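Local atomic coordinates of oxalate biosynthetic component 1 (Burkholderia thailandensis, PDB entry 5IKY), a protein that acts as a bifunctional enzyme of quorum sensing-dependent oxalate production, combining a serine hydrolase activity with an additional lyase activity. Residues Q290-L293 with R294-H297; N330-L333 with A334-A338; Y1032-D1035 with H1036-P1039. All coordinates share one frame; numbering follows the deposited sequence.

In the fold
Contacts 1 and 2 are neighbours in the part of the chain related to beta-keto acid cleavage enzymes, a family of TIM-barrel type, their centres about 11 Å apart. Contact 1 forms the short helix 293-296 after strand 275-278; contact 2 opens helix 330-343, between strands 310-313 and 346-351 of the same parallel sheet. Arg294 and Arg295 join the two helices. Contact 3 comes last along the chain, centred about 51 Å from contact 1 and 55 Å from contact 2, in the C-terminal region of alpha/beta-hydrolase type, where it leads into an edge strand, 1038-1043, of a separate mixed sheet. The three thus sample two distinct folds of one bifunctional chain.

Contact 1 (Q290-L293 with R294-H297); sequences QSPL and RRAH
Arg294 N donates to Ser291 O at 3.1 Å, one of three i+3 to i bonds of the short, weakly bonded helix 293-296, in the part of the chain related to TIM-barrel beta-keto acid cleavage enzymes. Ser291 caps this start: its OG, small and close to the backbone, accepts from Leu293 N at 3.1 Å, and Pro292, which has no N-H to satisfy, suits the first turn that follows. The aliphatic part of Arg294 lies alongside the Ser291 carbonyl, with CB 3.5 Å from Ser291 O. Its CG stands anti to the carbonyl carbon (chi1 -64°), and a bend at chi3 leads the guanidinium to Thr280, Ser289, Asp327 and Asn328, whose oxygens bind all three of its nitrogens and so fix its rotation in a buried place.

Arg295 N reaches Pro292 O, and the side chain then doubles back over the proline. With CG between the backbone N and the carbonyl carbon (chi1 58°) and the chain extended to NE, the guanidinium lays one face over Pro292, whose CA sits 4.1 Å above the guanidinium plane. NH1 is left to bond Gln336 of helix 330-343. Ala296 N closes the next turn on Leu293 O at 3.2 Å. The small methyl of Ala296 meets the branch of Leu293, CB to CD1 at 4.2 Å. His297, beyond Ala296, is buried, its NE2 bonded to Ser279 O; across the segments its ND1 lies 3.9 Å from Leu293 O, which approaches the ring obliquely.

Contact 2 (N330-L333 with A334-A338); sequences NAFL and ADQLA
Residues 330-338 form the opening turns of an alpha-helix, in which Ala334, Asp335, Gln336 and Leu337 donate their backbone N-H to the oxygens of Asn330, Ala331, Phe332 and Leu333, at 2.9 Å for Gln336 N to Phe332 O. The main side-chain contact follows the same four-residue step. Gln336 lies over one face of the Phe332 ring: its CG stands 3.8 Å from the ring centroid in a CH-pi contact, and its amide makes an offset stack beside CZ and CE1, the planes 17° apart and CD 3.4 Å from Phe332 CZ. A bend at chi2 (-71°) carries the amide past the ring's CZ-CE1 edge. Glutamine suits this buried place because its methylene can press on an aromatic face while its polar end is satisfied by Arg295 and, weakly, by Arg294 O.

On the exposed side, a water donates to both Ala331 O, at 3.1 Å, and Asp335 OD1, at 3.0 Å, so the carboxylate shares a solvent bridge with a carbonyl that already takes a helical bond. Leu333 and Leu337, one turn apart, face the parallel sheet at Phe313 of strand 310-313, whereas Phe332 faces helix 293-296. This division of sides is consistent with an amphipathic outer helix of a TIM-barrel-like fold.

Contact 3 (Y1032-D1035 with H1036-P1039); sequences YRYD and HATP
His1036 points the CE1 edge of its ring at the phenol end of Tyr1032, with CE1 3.2 Å from Tyr1032 OH. The two side chains cross at about a right angle, and the hydroxyl oxygen lies in the imidazole plane, while CE1 in turn sits at the edge of the tyrosine ring. The histidine reaches back across the turn because its CG lies between the backbone N and the carbonyl carbon (chi1 59°), which brings the ring back to the Tyr1034 backbone and CB. There CE1 touches Tyr1034 CB at 3.7 Å. Imidazole suits the place: its edge can meet the Tyr1032 hydroxyl while NE2 hydrogen-bonds Gly1055 O. Tyr1032 OH is likewise bonded, to Phe1057 O, and the Phe1057 ring stacks on Tyr1032 and meets that of His1036.

The backbone beneath is a type I beta turn from Tyr1034 to Ala1037, closed by a weak bond from Ala1037 N to Tyr1034 O at 3.4 Å. Tyr1034 is also the centre of an inverse gamma turn, so the two tight turns overlap at Tyr1034 and Asp1035. They lead into strand 1038-1043, an edge strand of the mixed sheet in the alpha/beta-hydrolase-type region. The Ala1037 methyl approaches the edge of the Tyr1034 ring, CB to CD2 at 4.0 Å; a side chain this small fits beside the ring and next to Trp1081. Tyr1034 OH binds Tyr1074 O.

Since the bond at NE2 is to a carbonyl oxygen, His1036 probably carries its proton there, and CE1, lying between two nitrogens, would be polarised enough to make its approach to the hydroxyl oxygen mildly favourable.

Contact 1 (Q290-L293 with R294-H297)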
loop_
_atom_site.group_PDB
_atom_site.type_symbol
_atom_site.label_atom_id
_atom_site.label_comp_id
_atom_site.label_asym_id
_atom_site.label_seq_id
_atom_site.Cartn_x
_atom_site.Cartn_y
_atom_site.Cartn_z
ATOM N N GLN A 290 33.046 -16.510 -7.611
ATOM C CA GLN A 290 32.591 -17.890 -7.465
ATOM C C GLN A 290 32.202 -18.221 -6.028
ATOM O O GLN A 290 32.015 -19.388 -5.681
ATOM C CB GLN A 290 33.671 -18.860 -7.943
ATOM C CG GLN A 290 34.090 -18.660 -9.389
ATOM C CD GLN A 290 35.029 -19.745 -9.876
ATOM O OE1 GLN A 290 35.011 -20.870 -9.375
ATOM N NE2 GLN A 290 35.862 -19.412 -10.855
ATOM N N SER A 291 32.082 -17.193 -5.196
ATOM C CA SER A 291 31.735 -17.383 -3.793
ATOM C C SER A 291 30.279 -17.797 -3.605
ATOM O O SER A 291 29.382 -17.241 -4.239
ATOM C CB SER A 291 32.007 -16.104 -3.003
ATOM O OG SER A 291 31.502 -16.212 -1.684
ATOM N N PRO A 292 30.040 -18.775 -2.717
ATOM C CA PRO A 292 28.681 -19.195 -2.355
ATOM C C PRO A 292 27.879 -18.069 -1.695
ATOM O O PRO A 292 26.666 -18.196 -1.526
ATOM C CB PRO A 292 28.918 -20.347 -1.371
ATOM C CG PRO A 292 30.297 -20.840 -1.680
ATOM C CD PRO A 292 31.069 -19.624 -2.093
ATOM N N LEU A 293 28.552 -16.981 -1.330
ATOM C CA LEU A 293 27.880 -15.826 -0.748
ATOM C C LEU A 293 26.869 -15.237 -1.728
ATOM O O LEU A 293 25.852 -14.671 -1.325
ATOM C CB LEU A 293 28.901 -14.762 -0.331
ATOM C CG LEU A 293 28.342 -13.435 0.190
ATOM C CD1 LEU A 293 27.466 -13.665 1.406
ATOM C CD2 LEU A 293 29.462 -12.457 0.513
ATOM N N ARG A 294 27.140 -15.406 -3.018
ATOM C CA ARG A 294 26.286 -14.854 -4.065
ATOM C C ARG A 294 24.915 -15.534 -4.138
ATOM O O ARG A 294 24.100 -15.198 -4.996
ATOM C CB ARG A 294 26.991 -14.945 -5.422
ATOM C CG ARG A 294 28.267 -14.112 -5.507
ATOM C CD ARG A 294 28.854 -14.130 -6.911
ATOM N NE ARG A 294 27.979 -13.476 -7.879
ATOM C CZ ARG A 294 28.245 -13.372 -9.179
ATOM N NH1 ARG A 294 29.364 -13.881 -9.671
ATOM N NH2 ARG A 294 27.391 -12.753 -9.986
ATOM N N ARG A 295 24.666 -16.484 -3.241
ATOM C CA ARG A 295 23.358 -17.131 -3.151
ATOM C C ARG A 295 22.951 -17.407 -1.701
ATOM O O ARG A 295 21.888 -17.971 -1.448
ATOM C CB ARG A 295 23.346 -18.434 -3.955
ATOM C CG ARG A 295 24.393 -19.452 -3.533
ATOM C CD ARG A 295 24.228 -20.756 -4.314
ATOM N NE ARG A 295 25.254 -21.738 -3.976
ATOM C CZ ARG A 295 26.418 -21.855 -4.609
ATOM N NH1 ARG A 295 26.712 -21.052 -5.624
ATOM N NH2 ARG A 295 27.290 -22.780 -4.228
ATOM N N ALA A 296 23.792 -16.997 -0.758
ATOM C CA ALA A 296 23.536 -17.236 0.661
ATOM C C ALA A 296 22.303 -16.484 1.163
ATOM O O ALA A 296 21.659 -16.906 2.123
ATOM C CB ALA A 296 24.753 -16.855 1.488
ATOM N N HIS A 297 21.977 -15.371 0.514
ATOM C CA HIS A 297 20.804 -14.586 0.890
ATOM C C HIS A 297 19.529 -15.110 0.232
ATOM O O HIS A 297 18.430 -14.644 0.528
ATOM C CB HIS A 297 21.008 -13.106 0.549
ATOM C CG HIS A 297 21.325 -12.841 -0.892
ATOM N ND1 HIS A 297 22.140 -13.657 -1.647
ATOM C CD2 HIS A 297 20.961 -11.819 -1.706
ATOM C CE1 HIS A 297 22.249 -13.161 -2.868
ATOM N NE2 HIS A 297 21.545 -12.046 -2.929
#

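Contact 2 (N330-L333 with A334-A338)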
loop_
_atom_site.group_PDB
_atom_site.type_symbol
_atom_site.label_atom_id
_atom_site.label_comp_id
_atom_site.label_asym_id
_atom_site.label_seq_id
_atom_site.Cartn_x
_atom_site.Cartn_y
_atom_site.Cartn_z
ATOM N N ASN A 330 30.797 -20.991 -15.642
ATOM C CA ASN A 330 29.684 -21.881 -15.950
ATOM C C ASN A 330 29.287 -22.813 -14.803
ATOM O O ASN A 330 28.098 -22.994 -14.537
ATOM C CB ASN A 330 30.016 -22.703 -17.198
ATOM C CG ASN A 330 30.120 -21.845 -18.446
ATOM O OD1 ASN A 330 29.337 -20.914 -18.637
ATOM N ND2 ASN A 330 31.089 -22.153 -19.300
ATOM N N ALA A 331 30.272 -23.406 -14.134
ATOM C CA ALA A 331 29.985 -24.291 -13.006
ATOM C C ALA A 331 29.315 -23.526 -11.874
ATOM O O ALA A 331 28.429 -24.048 -11.198
ATOM C CB ALA A 331 31.253 -24.953 -12.506
ATOM N N PHE A 332 29.755 -22.290 -11.669
ATOM C CA PHE A 332 29.159 -21.423 -10.664
ATOM C C PHE A 332 27.698 -21.159 -10.989
ATOM O O PHE A 332 26.821 -21.333 -10.142
ATOM C CB PHE A 332 29.925 -20.102 -10.565
ATOM C CG PHE A 332 29.157 -19.014 -9.875
ATOM C CD1 PHE A 332 28.957 -19.053 -8.506
ATOM C CD2 PHE A 332 28.634 -17.953 -10.596
ATOM C CE1 PHE A 332 28.245 -18.057 -7.870
ATOM C CE2 PHE A 332 27.924 -16.951 -9.965
ATOM C CZ PHE A 332 27.730 -17.001 -8.602
ATOM N N LEU A 333 27.447 -20.739 -12.226
ATOM C CA LEU A 333 26.092 -20.463 -12.690
ATOM C C LEU A 333 25.195 -21.691 -12.592
ATOM O O LEU A 333 24.001 -21.574 -12.319
ATOM C CB LEU A 333 26.121 -19.948 -14.126
ATOM C CG LEU A 333 26.733 -18.558 -14.275
ATOM C CD1 LEU A 333 26.786 -18.153 -15.734
ATOM C CD2 LEU A 333 25.929 -17.550 -13.466
ATOM N N ALA A 334 25.777 -22.865 -12.811
ATOM C CA ALA A 334 25.037 -24.115 -12.695
ATOM C C ALA A 334 24.665 -24.376 -11.239
ATOM O O ALA A 334 23.579 -24.874 -10.947
ATOM C CB ALA A 334 25.848 -25.277 -13.259
ATOM N N ASP A 335 25.571 -24.037 -10.327
ATOM C CA ASP A 335 25.290 -24.152 -8.900
ATOM C C ASP A 335 24.210 -23.160 -8.485
ATOM O O ASP A 335 23.372 -23.462 -7.635
ATOM C CB ASP A 335 26.555 -23.926 -8.074
ATOM C CG ASP A 335 27.526 -25.083 -8.167
ATOM O OD1 ASP A 335 27.075 -26.222 -8.426
ATOM O OD2 ASP A 335 28.739 -24.857 -7.970
ATOM N N GLN A 336 24.242 -21.974 -9.090
ATOM C CA GLN A 336 23.216 -20.965 -8.864
ATOM C C GLN A 336 21.843 -21.501 -9.261
ATOM O O GLN A 336 20.931 -21.559 -8.436
ATOM C CB GLN A 336 23.528 -19.684 -9.646
ATOM C CG GLN A 336 24.791 -18.955 -9.202
ATOM C CD GLN A 336 24.646 -18.298 -7.844
ATOM O OE1 GLN A 336 24.920 -18.912 -6.815
ATOM N NE2 GLN A 336 24.219 -17.038 -7.833
ATOM N N LEU A 337 21.709 -21.908 -10.520
ATOM C CA LEU A 337 20.437 -22.406 -11.033
ATOM C C LEU A 337 19.923 -23.598 -10.233
ATOM O O LEU A 337 18.720 -23.725 -10.007
ATOM C CB LEU A 337 20.560 -22.786 -12.510
ATOM C CG LEU A 337 20.690 -21.612 -13.482
ATOM C CD1 LEU A 337 20.650 -22.097 -14.921
ATOM C CD2 LEU A 337 19.602 -20.580 -13.234
ATOM N N ALA A 338 20.832 -24.465 -9.801
ATOM C CA ALA A 338 20.439 -25.622 -9.007
ATOM C C ALA A 338 19.859 -25.158 -7.678
ATOM O O ALA A 338 18.842 -25.676 -7.217
ATOM C CB ALA A 338 21.616 -26.545 -8.782
HETATM O O HOH W 1 28.790 -27.118 -10.671
#

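Contact 3 (Y1032-D1035 with H1036-P1039)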
loop_
_atom_site.group_PDB
_atom_site.type_symbol
_atom_site.label_atom_id
_atom_site.label_comp_id
_atom_site.label_asym_id
_atom_site.label_seq_id
_atom_site.Cartn_x
_atom_site.Cartn_y
_atom_site.Cartn_z
ATOM N N TYR A 1032 -10.384 14.062 11.150
ATOM C CA TYR A 1032 -10.434 13.589 9.768
ATOM C C TYR A 1032 -11.846 13.466 9.197
ATOM O O TYR A 1032 -12.741 12.900 9.825
ATOM C CB TYR A 1032 -9.729 12.236 9.649
ATOM C CG TYR A 1032 -10.010 11.528 8.344
ATOM C CD1 TYR A 1032 -9.405 11.942 7.163
ATOM C CD2 TYR A 1032 -10.888 10.451 8.289
ATOM C CE1 TYR A 1032 -9.664 11.302 5.965
ATOM C CE2 TYR A 1032 -11.153 9.808 7.095
ATOM C CZ TYR A 1032 -10.537 10.236 5.937
ATOM O OH TYR A 1032 -10.797 9.597 4.746
ATOM N N ARG A 1033 -12.020 14.005 7.995
ATOM C CA ARG A 1033 -13.232 13.810 7.208
ATOM C C ARG A 1033 -12.843 13.447 5.778
ATOM O O ARG A 1033 -11.862 13.969 5.251
ATOM C CB ARG A 1033 -14.106 15.066 7.211
ATOM C CG ARG A 1033 -14.727 15.426 8.550
ATOM C CD ARG A 1033 -15.559 16.694 8.408
ATOM N NE ARG A 1033 -16.217 17.083 9.651
ATOM C CZ ARG A 1033 -15.641 17.798 10.612
ATOM N NH1 ARG A 1033 -14.384 18.202 10.477
ATOM N NH2 ARG A 1033 -16.320 18.108 11.708
ATOM N N TYR A 1034 -13.605 12.558 5.146
ATOM C CA TYR A 1034 -13.305 12.179 3.768
ATOM C C TYR A 1034 -14.006 13.105 2.768
ATOM O O TYR A 1034 -14.848 12.672 1.984
ATOM C CB TYR A 1034 -13.676 10.706 3.505
ATOM C CG TYR A 1034 -15.055 10.267 3.966
ATOM C CD1 TYR A 1034 -15.278 9.858 5.276
ATOM C CD2 TYR A 1034 -16.126 10.225 3.080
ATOM C CE1 TYR A 1034 -16.533 9.448 5.695
ATOM C CE2 TYR A 1034 -17.380 9.816 3.489
ATOM C CZ TYR A 1034 -17.579 9.430 4.798
ATOM O OH TYR A 1034 -18.828 9.024 5.210
ATOM N N ASP A 1035 -13.640 14.385 2.801
ATOM C CA ASP A 1035 -14.161 15.364 1.849
ATOM C C ASP A 1035 -13.655 15.079 0.441
ATOM O O ASP A 1035 -14.342 15.352 -0.545
ATOM C CB ASP A 1035 -13.769 16.786 2.250
ATOM C CG ASP A 1035 -13.767 16.996 3.750
ATOM O OD1 ASP A 1035 -14.749 16.607 4.408
ATOM O OD2 ASP A 1035 -12.792 17.580 4.271
ATOM N N HIS A 1036 -12.455 14.511 0.365
ATOM C CA HIS A 1036 -11.796 14.220 -0.905
ATOM C C HIS A 1036 -12.550 13.191 -1.744
ATOM O O HIS A 1036 -12.256 13.016 -2.928
ATOM C CB HIS A 1036 -10.375 13.719 -0.648
ATOM C CG HIS A 1036 -10.321 12.478 0.186
ATOM N ND1 HIS A 1036 -10.361 12.505 1.563
ATOM C CD2 HIS A 1036 -10.247 11.171 -0.162
ATOM C CE1 HIS A 1036 -10.308 11.270 2.029
ATOM N NE2 HIS A 1036 -10.239 10.441 1.002
ATOM N N ALA A 1037 -13.507 12.512 -1.118
ATOM C CA ALA A 1037 -14.292 11.474 -1.775
ATOM C C ALA A 1037 -14.973 11.985 -3.043
ATOM O O ALA A 1037 -15.522 13.087 -3.066
ATOM C CB ALA A 1037 -15.325 10.913 -0.812
ATOM N N THR A 1038 -14.925 11.175 -4.096
ATOM C CA THR A 1038 -15.513 11.544 -5.378
ATOM C C THR A 1038 -16.683 10.634 -5.728
ATOM O O THR A 1038 -16.517 9.420 -5.846
ATOM C CB THR A 1038 -14.474 11.482 -6.514
ATOM O OG1 THR A 1038 -13.313 12.238 -6.151
ATOM C CG2 THR A 1038 -15.061 12.038 -7.803
ATOM N N PRO A 1039 -17.876 11.221 -5.890
ATOM C CA PRO A 1039 -19.063 10.448 -6.270
ATOM C C PRO A 1039 -19.049 10.030 -7.738
ATOM O O PRO A 1039 -18.875 10.871 -8.619
ATOM C CB PRO A 1039 -20.217 11.416 -5.989
ATOM C CG PRO A 1039 -19.610 12.767 -6.110
ATOM C CD PRO A 1039 -18.195 12.633 -5.618
#